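Long-range contacts in exported gluconolactonase (PDB 3DR2), which probably hydrolyses gluconolactone to gluconate in glucose metabolism, as a calcium-binding six-bladed beta-propeller of the SMP-30/gluconolactonase family: residues A[23-28]-A[268-273]; A[43-48]-A[61-66]; A[106-111]-A[118-123]; A[167-172]-A[186-191]. All coordinates share one frame; numbering follows the deposited sequence.

Contact 1 (A[23-28]-A[268-273]); sequences ITHAAL and QLLGHI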
# COMPACT_ATOMS: atom_id res chain seq x y z
N ILE A 23 8.37 29.37 15.95
CA ILE A 23 9.39 30.20 15.32
C ILE A 23 10.16 31.11 16.26
O ILE A 23 9.59 32.00 16.89
CB ILE A 23 8.75 31.09 14.24
CG1 ILE A 23 7.86 30.25 13.33
CG2 ILE A 23 9.84 31.78 13.43
CD1 ILE A 23 6.99 31.08 12.41
N THR A 24 11.47 30.91 16.33
CA THR A 24 12.31 31.74 17.17
C THR A 24 12.91 32.87 16.34
O THR A 24 13.02 34.01 16.81
CB THR A 24 13.44 30.90 17.81
OG1 THR A 24 14.14 30.18 16.78
CG2 THR A 24 12.86 29.92 18.82
N HIS A 25 13.28 32.56 15.10
CA HIS A 25 13.87 33.55 14.20
C HIS A 25 12.84 34.58 13.75
O HIS A 25 11.71 34.24 13.40
CB HIS A 25 14.44 32.86 12.96
CG HIS A 25 15.47 33.67 12.24
ND1 HIS A 25 15.70 33.56 10.89
CD2 HIS A 25 16.36 34.58 12.70
CE1 HIS A 25 16.69 34.37 10.54
NE2 HIS A 25 17.11 35.00 11.62
N ALA A 26 13.24 35.86 13.76
CA ALA A 26 12.34 36.93 13.35
C ALA A 26 12.07 36.90 11.85
O ALA A 26 10.95 37.16 11.41
CB ALA A 26 12.92 38.28 13.75
N ALA A 27 13.11 36.59 11.08
CA ALA A 27 13.00 36.53 9.63
C ALA A 27 12.04 35.43 9.18
O ALA A 27 11.27 35.61 8.24
CB ALA A 27 14.38 36.31 9.01
N LEU A 28 12.08 34.29 9.86
CA LEU A 28 11.19 33.19 9.51
C LEU A 28 9.76 33.49 9.97
O LEU A 28 8.80 33.08 9.32
CB LEU A 28 11.68 31.88 10.14
CG LEU A 28 10.80 30.64 9.92
CD1 LEU A 28 10.55 30.43 8.43
CD2 LEU A 28 11.49 29.43 10.52
N GLN A 268 22.07 27.16 10.96
CA GLN A 268 21.35 27.56 12.17
C GLN A 268 19.86 27.28 12.07
O GLN A 268 19.21 27.70 11.11
CB GLN A 268 21.57 29.05 12.45
CG GLN A 268 20.74 29.58 13.61
CD GLN A 268 20.95 31.06 13.85
OE1 GLN A 268 20.78 31.89 12.95
NE2 GLN A 268 21.33 31.41 15.08
N LEU A 269 19.32 26.58 13.06
CA LEU A 269 17.90 26.26 13.09
C LEU A 269 17.12 27.55 13.30
O LEU A 269 17.37 28.28 14.26
CB LEU A 269 17.61 25.26 14.22
CG LEU A 269 16.20 24.65 14.33
CD1 LEU A 269 15.18 25.71 14.71
CD2 LEU A 269 15.84 24.00 13.00
N LEU A 270 16.17 27.81 12.41
CA LEU A 270 15.36 29.03 12.47
C LEU A 270 13.97 28.81 13.07
O LEU A 270 13.37 29.74 13.60
CB LEU A 270 15.23 29.62 11.07
CG LEU A 270 16.56 29.88 10.34
CD1 LEU A 270 16.30 30.52 8.98
CD2 LEU A 270 17.43 30.78 11.20
N GLY A 271 13.46 27.59 12.97
CA GLY A 271 12.15 27.31 13.51
C GLY A 271 11.65 25.94 13.09
O GLY A 271 12.31 25.24 12.32
N HIS A 272 10.47 25.57 13.58
CA HIS A 272 9.89 24.27 13.29
C HIS A 272 8.42 24.38 12.92
O HIS A 272 7.67 25.16 13.53
CB HIS A 272 10.09 23.37 14.52
CG HIS A 272 9.53 21.99 14.37
ND1 HIS A 272 8.29 21.64 14.85
CD2 HIS A 272 10.06 20.87 13.83
CE1 HIS A 272 8.08 20.35 14.62
NE2 HIS A 272 9.14 19.87 13.99
N ILE A 273 8.01 23.62 11.91
CA ILE A 273 6.62 23.60 11.46
C ILE A 273 6.04 22.23 11.78
O ILE A 273 6.27 21.26 11.05
CB ILE A 273 6.52 23.86 9.93
CG1 ILE A 273 7.03 25.26 9.61
CG2 ILE A 273 5.07 23.69 9.46
CD1 ILE A 273 7.21 25.55 8.13
O HOH W 1 16.41 30.98 15.75
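His25, the N-cap residue of helix 26-32, packs against Leu270 of strand 269-274, near the outer edge of one blade of the six-bladed beta-propeller. The two side chains lie side by side and point the same way. In Leu270 chi1 (-54°) sets CG anti to the carbonyl carbon, beside the backbone N. Its CD2 lies over one face of the imidazole in a CH-pi contact, 3.7 Å from the His25 ring centroid. The methyl is displaced toward the rim, where Leu270 CD2 comes within 3.3 Å of His25 ND1. Ala27 N sits over the centre of the opposite face, so the ring is held between a leucine methyl and the first turn of its own helix; ND1 is buried without a polar partner. The backbone adds a bond from His25 N to Leu270 O (3.2 Å, 162° at the hydrogen).

Leu28 has CG anti to the backbone N (chi1 177°). Its CD2 rests on the Leu270-Gly271 peptide, 3.6 Å from Leu270 C, and touches Leu270 CB at 3.8 Å. Gly271 has no side chain to compete for this place. Both Leu270 and Gly271 face Val262, making a classic beta bulge, and Trp251 packs on Leu28 and Leu270. A water bridges the segments, 2.6 Å from Thr24 OG1 and donating to Leu269 O at 3.2 Å.

Contact 2 (A[43-48]-A[61-66]); sequences QATWSE and WSDLVG. With CA (calcium ion), chain D.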
# COMPACT_ATOMS: atom_id res chain seq x y z
N GLN A 43 -5.57 10.02 1.96
CA GLN A 43 -5.94 8.65 1.62
C GLN A 43 -4.84 7.77 1.02
O GLN A 43 -5.13 6.71 0.49
CB GLN A 43 -7.15 8.67 0.68
CG GLN A 43 -8.41 9.26 1.32
CD GLN A 43 -8.89 8.46 2.51
OE1 GLN A 43 -9.10 7.25 2.40
NE2 GLN A 43 -9.06 9.12 3.65
N ALA A 44 -3.59 8.20 1.10
CA ALA A 44 -2.50 7.39 0.57
C ALA A 44 -1.98 6.49 1.68
O ALA A 44 -2.59 6.39 2.75
CB ALA A 44 -1.37 8.29 0.08
N THR A 45 -0.87 5.80 1.44
CA THR A 45 -0.28 4.98 2.49
C THR A 45 1.11 5.51 2.86
O THR A 45 1.42 5.68 4.03
CB THR A 45 -0.15 3.50 2.10
OG1 THR A 45 -1.46 2.93 1.91
CG2 THR A 45 0.56 2.73 3.20
N TRP A 46 1.94 5.78 1.86
CA TRP A 46 3.28 6.29 2.12
C TRP A 46 3.63 7.37 1.11
O TRP A 46 4.25 7.10 0.08
CB TRP A 46 4.30 5.14 2.06
CG TRP A 46 5.69 5.50 2.52
CD1 TRP A 46 6.56 6.36 1.92
CD2 TRP A 46 6.38 4.96 3.66
NE1 TRP A 46 7.75 6.39 2.60
CE2 TRP A 46 7.67 5.54 3.67
CE3 TRP A 46 6.04 4.04 4.66
CZ2 TRP A 46 8.62 5.23 4.66
CZ3 TRP A 46 6.99 3.74 5.64
CH2 TRP A 46 8.26 4.33 5.63
N SER A 47 3.21 8.60 1.40
CA SER A 47 3.44 9.74 0.53
C SER A 47 4.90 10.15 0.50
O SER A 47 5.55 10.23 1.55
CB SER A 47 2.58 10.93 0.98
OG SER A 47 1.20 10.62 0.87
N GLU A 48 5.39 10.44 -0.70
CA GLU A 48 6.79 10.82 -0.89
C GLU A 48 7.00 11.62 -2.18
O GLU A 48 6.09 11.77 -2.98
CB GLU A 48 7.64 9.55 -0.95
CG GLU A 48 8.56 9.33 0.24
CD GLU A 48 9.87 10.07 0.09
OE1 GLU A 48 9.87 11.17 -0.49
OE2 GLU A 48 10.90 9.54 0.57
N TRP A 61 3.22 13.91 -6.57
CA TRP A 61 3.90 13.21 -5.48
C TRP A 61 3.57 11.73 -5.56
O TRP A 61 2.64 11.34 -6.27
CB TRP A 61 3.55 13.83 -4.12
CG TRP A 61 2.35 13.30 -3.41
CD1 TRP A 61 2.35 12.44 -2.36
CD2 TRP A 61 0.98 13.65 -3.65
NE1 TRP A 61 1.06 12.23 -1.92
CE2 TRP A 61 0.20 12.97 -2.69
CE3 TRP A 61 0.34 14.49 -4.57
CZ2 TRP A 61 -1.19 13.09 -2.63
CZ3 TRP A 61 -1.05 14.61 -4.51
CH2 TRP A 61 -1.80 13.91 -3.55
N SER A 62 4.35 10.90 -4.87
CA SER A 62 4.14 9.46 -4.93
C SER A 62 3.50 8.83 -3.71
O SER A 62 3.71 9.28 -2.59
CB SER A 62 5.48 8.74 -5.12
OG SER A 62 6.15 9.17 -6.27
N ASP A 63 2.72 7.79 -3.94
CA ASP A 63 2.21 7.00 -2.84
C ASP A 63 3.06 5.76 -3.10
O ASP A 63 2.69 4.89 -3.88
CB ASP A 63 0.73 6.63 -2.98
CG ASP A 63 0.26 5.75 -1.83
OD1 ASP A 63 -0.95 5.47 -1.73
OD2 ASP A 63 1.11 5.33 -1.01
N LEU A 64 4.24 5.72 -2.47
CA LEU A 64 5.19 4.63 -2.67
C LEU A 64 4.61 3.24 -2.48
O LEU A 64 4.72 2.39 -3.36
CB LEU A 64 6.37 4.81 -1.70
CG LEU A 64 7.79 4.38 -2.10
CD1 LEU A 64 8.56 4.11 -0.82
CD2 LEU A 64 7.80 3.15 -2.98
N VAL A 65 3.99 3.02 -1.34
CA VAL A 65 3.41 1.72 -1.03
C VAL A 65 2.15 1.41 -1.84
O VAL A 65 1.89 0.24 -2.15
CB VAL A 65 3.13 1.64 0.49
CG1 VAL A 65 2.40 0.36 0.83
CG2 VAL A 65 4.45 1.71 1.24
N GLY A 66 1.40 2.44 -2.20
CA GLY A 66 0.19 2.26 -2.98
C GLY A 66 0.48 2.16 -4.47
O GLY A 66 -0.42 1.92 -5.28
CA CA D . 13.42 9.92 0.58
O HOH W 2 -2.35 3.40 -0.50
O HOH W 3 14.34 12.08 0.14
O HOH W 4 12.48 7.62 1.15
O HOH W 5 12.49 10.20 -1.63
O HOH W 6 11.77 11.68 1.02
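Ser47 and Asp63 form a non-hydrogen-bonded antiparallel pair and Glu48 and Ser62 a hydrogen-bonded one, with Glu48 N 2.8 Å from Ser62 O and Ser62 N 2.7 Å from Glu48 O. From within the ladder the Asp63 carboxylate reaches the loop before strand 47-53. Its CG is anti to the backbone N (chi1 177°), and Thr45 N (3.2 Å) and Trp46 N (3.0 Å, 178° at the hydrogen) both reach Asp63 OD2 from the same face of the carboxylate, above its plane. Gly66 N adds a weak bond to OD2, and a water donates to OD1 while touching Thr45 OG1. Val65 CG2 presses on Trp46 CB at 3.5 Å, whereas Thr45 and Val65 cross at about a right angle. Trp61 NE1 points in its ring plane to Ser47 OG, a weak bond; that hydroxyl also bonds Gly296 O. The Glu48 chain bends at chi2 (-85°), which sets CD; its OE2 binds the calcium ion at 2.5 Å, with Asn134, Asn191 and Asp242 as further ligands, and Asn281 ND2 holds OE1. Strand 58-63 lies between strands 47-53 and 68-73, strand 290-295 packs on Ser47 and Trp61, and Thr45 and Val65 pack against Val65 and Thr45 of the second subunit.

Contact 3 (A[106-111]-A[118-123]); sequences RRAITR and AHLLVG
Ile109 O receives two backbone donors, Leu121 N at 2.8 Å and Val122 N at 3.3 Å, the mark of a classic beta bulge in this outer hairpin of a propeller blade. Ile109 N returns a bond to Val122 O (2.9 Å), and Arg111 and His119 form a hydrogen-bonded pair on the other side of the bulge. The chain turns a corner at Leu121, whose side chain leans across Arg111 at about a right angle. Arg111 CB begins this crossing, 3.9 Å from Leu121 CG. Further out the arginine bends at chi3 (62°), which places NE 3.9 Å from Leu121 CD2. The same methyl is centred over one face of the guanidinium, 3.6 Å from Arg111 CZ, with NH1 and NH2 beside it at similar range; Arg98, a like charge, lies close to NH1. On the other face of the hairpin Ala108 CB touches Leu120 CD1 at 3.5 Å, and Thr110 OG1 bonds Glu103. Glu103 also forms a salt bridge with Arg106 NE. Arg106 NH1 then donates to Ala118 O (2.8 Å, 168°), the oxygen lying in the guanidinium plane while NH1 stands 48° out of the carbonyl plane.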
# COMPACT_ATOMS: atom_id res chain seq x y z
N ARG A 106 11.98 -0.84 -10.51
CA ARG A 106 12.82 -1.01 -11.68
C ARG A 106 14.27 -0.65 -11.36
O ARG A 106 15.17 -0.84 -12.19
CB ARG A 106 12.30 -0.17 -12.86
CG ARG A 106 11.05 -0.78 -13.51
CD ARG A 106 10.77 -0.23 -14.89
NE ARG A 106 10.14 1.09 -14.85
CZ ARG A 106 9.71 1.74 -15.93
NH1 ARG A 106 9.14 2.93 -15.80
NH2 ARG A 106 9.85 1.21 -17.14
N ARG A 107 14.49 -0.14 -10.14
CA ARG A 107 15.81 0.25 -9.66
C ARG A 107 16.47 1.15 -10.70
O ARG A 107 17.56 0.87 -11.20
CB ARG A 107 16.65 -1.01 -9.39
CG ARG A 107 16.04 -1.88 -8.29
CD ARG A 107 16.62 -3.28 -8.21
NE ARG A 107 18.04 -3.30 -7.86
CZ ARG A 107 18.75 -4.41 -7.66
NH1 ARG A 107 18.17 -5.60 -7.77
NH2 ARG A 107 20.04 -4.33 -7.36
N ALA A 108 15.80 2.26 -11.00
CA ALA A 108 16.31 3.17 -12.02
C ALA A 108 15.68 4.54 -11.98
O ALA A 108 14.80 4.82 -11.16
CB ALA A 108 16.07 2.54 -13.39
N ILE A 109 16.16 5.39 -12.89
CA ILE A 109 15.64 6.73 -13.07
C ILE A 109 14.84 6.66 -14.37
O ILE A 109 15.36 6.19 -15.39
CB ILE A 109 16.76 7.77 -13.26
CG1 ILE A 109 17.67 7.80 -12.03
CG2 ILE A 109 16.16 9.14 -13.53
CD1 ILE A 109 16.95 8.21 -10.74
N THR A 110 13.59 7.10 -14.34
CA THR A 110 12.74 7.07 -15.53
C THR A 110 12.16 8.46 -15.79
O THR A 110 12.26 9.35 -14.95
CB THR A 110 11.58 6.05 -15.36
OG1 THR A 110 10.70 6.49 -14.31
CG2 THR A 110 12.14 4.67 -15.00
N ARG A 111 11.57 8.65 -16.97
CA ARG A 111 10.99 9.94 -17.34
C ARG A 111 9.66 9.71 -18.06
O ARG A 111 9.58 8.93 -19.00
CB ARG A 111 11.97 10.70 -18.25
CG ARG A 111 11.54 12.11 -18.63
CD ARG A 111 12.67 12.83 -19.36
NE ARG A 111 13.02 12.15 -20.60
CZ ARG A 111 14.20 12.23 -21.20
NH1 ARG A 111 15.17 12.97 -20.67
NH2 ARG A 111 14.41 11.57 -22.33
N ALA A 118 6.20 6.05 -18.15
CA ALA A 118 7.55 6.34 -17.67
C ALA A 118 8.57 5.47 -18.38
O ALA A 118 8.58 4.25 -18.22
CB ALA A 118 7.64 6.13 -16.16
N HIS A 119 9.45 6.11 -19.16
CA HIS A 119 10.48 5.40 -19.90
C HIS A 119 11.83 5.42 -19.18
O HIS A 119 12.19 6.40 -18.53
CB HIS A 119 10.62 6.03 -21.29
CG HIS A 119 9.34 6.04 -22.07
ND1 HIS A 119 8.76 4.89 -22.55
CD2 HIS A 119 8.52 7.05 -22.42
CE1 HIS A 119 7.63 5.19 -23.17
NE2 HIS A 119 7.46 6.50 -23.10
N LEU A 120 12.57 4.32 -19.31
CA LEU A 120 13.87 4.18 -18.67
C LEU A 120 14.95 5.16 -19.15
O LEU A 120 15.17 5.31 -20.35
CB LEU A 120 14.39 2.75 -18.87
CG LEU A 120 15.81 2.42 -18.41
CD1 LEU A 120 15.91 2.42 -16.89
CD2 LEU A 120 16.19 1.05 -18.95
N LEU A 121 15.61 5.82 -18.20
CA LEU A 121 16.70 6.73 -18.53
C LEU A 121 18.01 6.01 -18.22
O LEU A 121 18.92 5.96 -19.05
CB LEU A 121 16.62 8.03 -17.72
CG LEU A 121 15.57 9.09 -18.09
CD1 LEU A 121 15.92 10.40 -17.39
CD2 LEU A 121 15.55 9.30 -19.60
N VAL A 122 18.11 5.45 -17.02
CA VAL A 122 19.30 4.72 -16.61
C VAL A 122 18.98 3.80 -15.44
O VAL A 122 18.31 4.20 -14.49
CB VAL A 122 20.45 5.68 -16.21
CG1 VAL A 122 20.09 6.47 -14.96
CG2 VAL A 122 21.73 4.90 -15.99
N GLY A 123 19.45 2.56 -15.51
CA GLY A 123 19.17 1.61 -14.45
C GLY A 123 20.37 0.81 -14.00
O GLY A 123 20.25 -0.13 -13.21
O HOH W 7 7.86 1.60 -19.71
O HOH W 8 17.94 -1.47 -12.81

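Contact 4 (A[167-172]-A[186-191]); sequences AHHSVY and DLDHPN. With CA (calcium ion), chain D.
Ser170 and Asp186 face each other as a non-hydrogen-bonded antiparallel pair, and their side chains are joined by a short hydrogen bond, Ser170 OG to Asp186 OD1 at 2.6 Å, meeting the carboxylate on its anti side, somewhat out of its plane. The same hydroxyl accepts from His168 ND1, 2.8 Å from Ser170 OG, while Asp186 OD2 forms a salt bridge with Arg183. In the backbone, Leu187 N donates almost straight to His169 O (2.8 Å, 174°). A water accepts from His169 N and donates to Leu187 O, filling in where the ladder opens. His169 ND1 is itself an acceptor: His189 N lies in the imidazole plane, 3.1 Å from His169 ND1.

The two histidine rings also meet. In His169 chi1 (-55°) places CG beside the backbone N, anti to the carbonyl carbon. An edge of its ring faces the flat side of His189, a T-shaped pair with centroids 4.8 Å apart and planes at 78°. Phe151 also meets the His189 ring.

Apolar contacts are close. Val171 CG2 is 3.4 Å from Leu187 CD1, tighter than usual, and Pro190 CD sits 3.3 Å from His169 CB.

Metal binding is left to Asn191, whose OD1 lies 2.4 Å from the calcium ion shared with Glu48, Asn134 and Asp242. The chain here leaves strand 182-187, the outermost of one sheet, and enters strand 190-195, the first of the next: a blade-to-blade crossing of a beta-propeller that delivers a ligand to the calcium site of the SMP-30/gluconolactonase fold.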
# COMPACT_ATOMS: atom_id res chain seq x y z
N ALA A 167 28.57 -2.13 -4.33
CA ALA A 167 29.10 -2.13 -2.97
C ALA A 167 29.20 -0.72 -2.42
O ALA A 167 30.08 -0.40 -1.62
CB ALA A 167 30.48 -2.79 -2.96
N HIS A 168 28.28 0.14 -2.84
CA HIS A 168 28.27 1.52 -2.39
C HIS A 168 26.89 2.14 -2.60
O HIS A 168 26.15 1.74 -3.50
CB HIS A 168 29.34 2.32 -3.15
CG HIS A 168 29.31 2.11 -4.64
ND1 HIS A 168 28.52 2.86 -5.48
CD2 HIS A 168 29.96 1.22 -5.42
CE1 HIS A 168 28.68 2.44 -6.72
NE2 HIS A 168 29.55 1.45 -6.72
N HIS A 169 26.56 3.11 -1.74
CA HIS A 169 25.30 3.85 -1.82
C HIS A 169 25.80 5.21 -2.28
O HIS A 169 26.35 5.96 -1.48
CB HIS A 169 24.66 4.01 -0.45
CG HIS A 169 24.44 2.73 0.29
ND1 HIS A 169 24.08 2.69 1.62
CD2 HIS A 169 24.53 1.44 -0.12
CE1 HIS A 169 23.96 1.44 2.00
NE2 HIS A 169 24.22 0.66 0.97
N SER A 170 25.59 5.55 -3.54
CA SER A 170 26.12 6.80 -4.04
C SER A 170 25.13 7.87 -4.46
O SER A 170 23.93 7.63 -4.57
CB SER A 170 27.03 6.51 -5.24
OG SER A 170 27.98 5.51 -4.92
N VAL A 171 25.68 9.07 -4.66
CA VAL A 171 24.93 10.21 -5.16
C VAL A 171 25.48 10.24 -6.57
O VAL A 171 26.69 10.24 -6.76
CB VAL A 171 25.31 11.54 -4.46
CG1 VAL A 171 24.69 12.71 -5.20
CG2 VAL A 171 24.83 11.53 -3.01
N TYR A 172 24.60 10.21 -7.56
CA TYR A 172 25.03 10.21 -8.96
C TYR A 172 24.57 11.44 -9.72
O TYR A 172 23.62 12.11 -9.33
CB TYR A 172 24.49 8.99 -9.70
CG TYR A 172 24.95 7.65 -9.19
CD1 TYR A 172 24.26 6.99 -8.18
CD2 TYR A 172 26.05 7.01 -9.76
CE1 TYR A 172 24.64 5.73 -7.74
CE2 TYR A 172 26.44 5.75 -9.33
CZ TYR A 172 25.74 5.12 -8.33
OH TYR A 172 26.13 3.87 -7.91
N ASP A 186 30.16 8.51 -2.19
CA ASP A 186 29.56 7.35 -1.54
C ASP A 186 29.19 7.79 -0.14
O ASP A 186 29.95 8.49 0.53
CB ASP A 186 30.54 6.18 -1.49
CG ASP A 186 31.05 5.77 -2.86
OD1 ASP A 186 30.30 5.90 -3.85
OD2 ASP A 186 32.21 5.30 -2.94
N LEU A 187 28.00 7.40 0.31
CA LEU A 187 27.52 7.76 1.63
C LEU A 187 26.87 6.56 2.30
O LEU A 187 26.89 5.45 1.77
CB LEU A 187 26.52 8.92 1.53
CG LEU A 187 26.95 10.18 0.75
CD1 LEU A 187 26.76 9.95 -0.74
CD2 LEU A 187 26.11 11.36 1.20
N ASP A 188 26.29 6.78 3.48
CA ASP A 188 25.61 5.72 4.21
C ASP A 188 24.12 5.99 4.10
O ASP A 188 23.60 6.85 4.81
CB ASP A 188 26.03 5.73 5.68
CG ASP A 188 25.63 4.46 6.41
OD1 ASP A 188 24.77 3.71 5.91
OD2 ASP A 188 26.18 4.22 7.51
N HIS A 189 23.44 5.28 3.21
CA HIS A 189 22.00 5.47 3.01
C HIS A 189 21.66 6.91 2.63
O HIS A 189 20.85 7.56 3.30
CB HIS A 189 21.24 5.06 4.27
CG HIS A 189 21.27 3.58 4.53
ND1 HIS A 189 20.26 2.74 4.12
CD2 HIS A 189 22.20 2.80 5.12
CE1 HIS A 189 20.57 1.50 4.46
NE2 HIS A 189 21.74 1.51 5.06
N PRO A 190 22.28 7.42 1.55
CA PRO A 190 22.01 8.79 1.11
C PRO A 190 20.52 8.83 0.83
O PRO A 190 19.96 7.87 0.31
CB PRO A 190 22.86 8.91 -0.16
CG PRO A 190 22.89 7.51 -0.68
CD PRO A 190 23.14 6.71 0.59
N ASN A 191 19.86 9.93 1.19
CA ASN A 191 18.42 9.99 1.02
C ASN A 191 17.96 11.22 0.24
O ASN A 191 17.80 11.15 -0.98
CB ASN A 191 17.77 9.97 2.40
CG ASN A 191 16.35 9.45 2.36
OD1 ASN A 191 15.63 9.70 1.40
ND2 ASN A 191 15.94 8.72 3.40
CA CA D . 13.42 9.92 0.58
O HOH W 9 28.50 3.88 0.05
O HOH W 3 14.34 12.08 0.14
O HOH W 4 12.48 7.62 1.15
O HOH W 5 12.49 10.20 -1.63
O HOH W 6 11.77 11.68 1.02

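Overall arrangement
From the N terminus the chain first supplies residues 23-28, whose partner, 268-273, comes some 240 residues later; contact 1 therefore closes a loop that encloses the other three. Strand 22-23 is thereby attached to the edge of the blade holding strand 269-274. Inside the loop, contacts 2, 3 and 4 follow in series without crossing: contacts 2 and 3 tie hairpins, contact 3 also turning the corner toward strand 122-125, and contact 4 ties a hairpin and leads into the next blade. Contacts 2 and 4 approach within about 5 Å at their nearest atoms and meet through the same calcium ion and its four waters. Contacts 1 and 3 lie on opposite sides of the chain's centre, about 38 Å apart between centres.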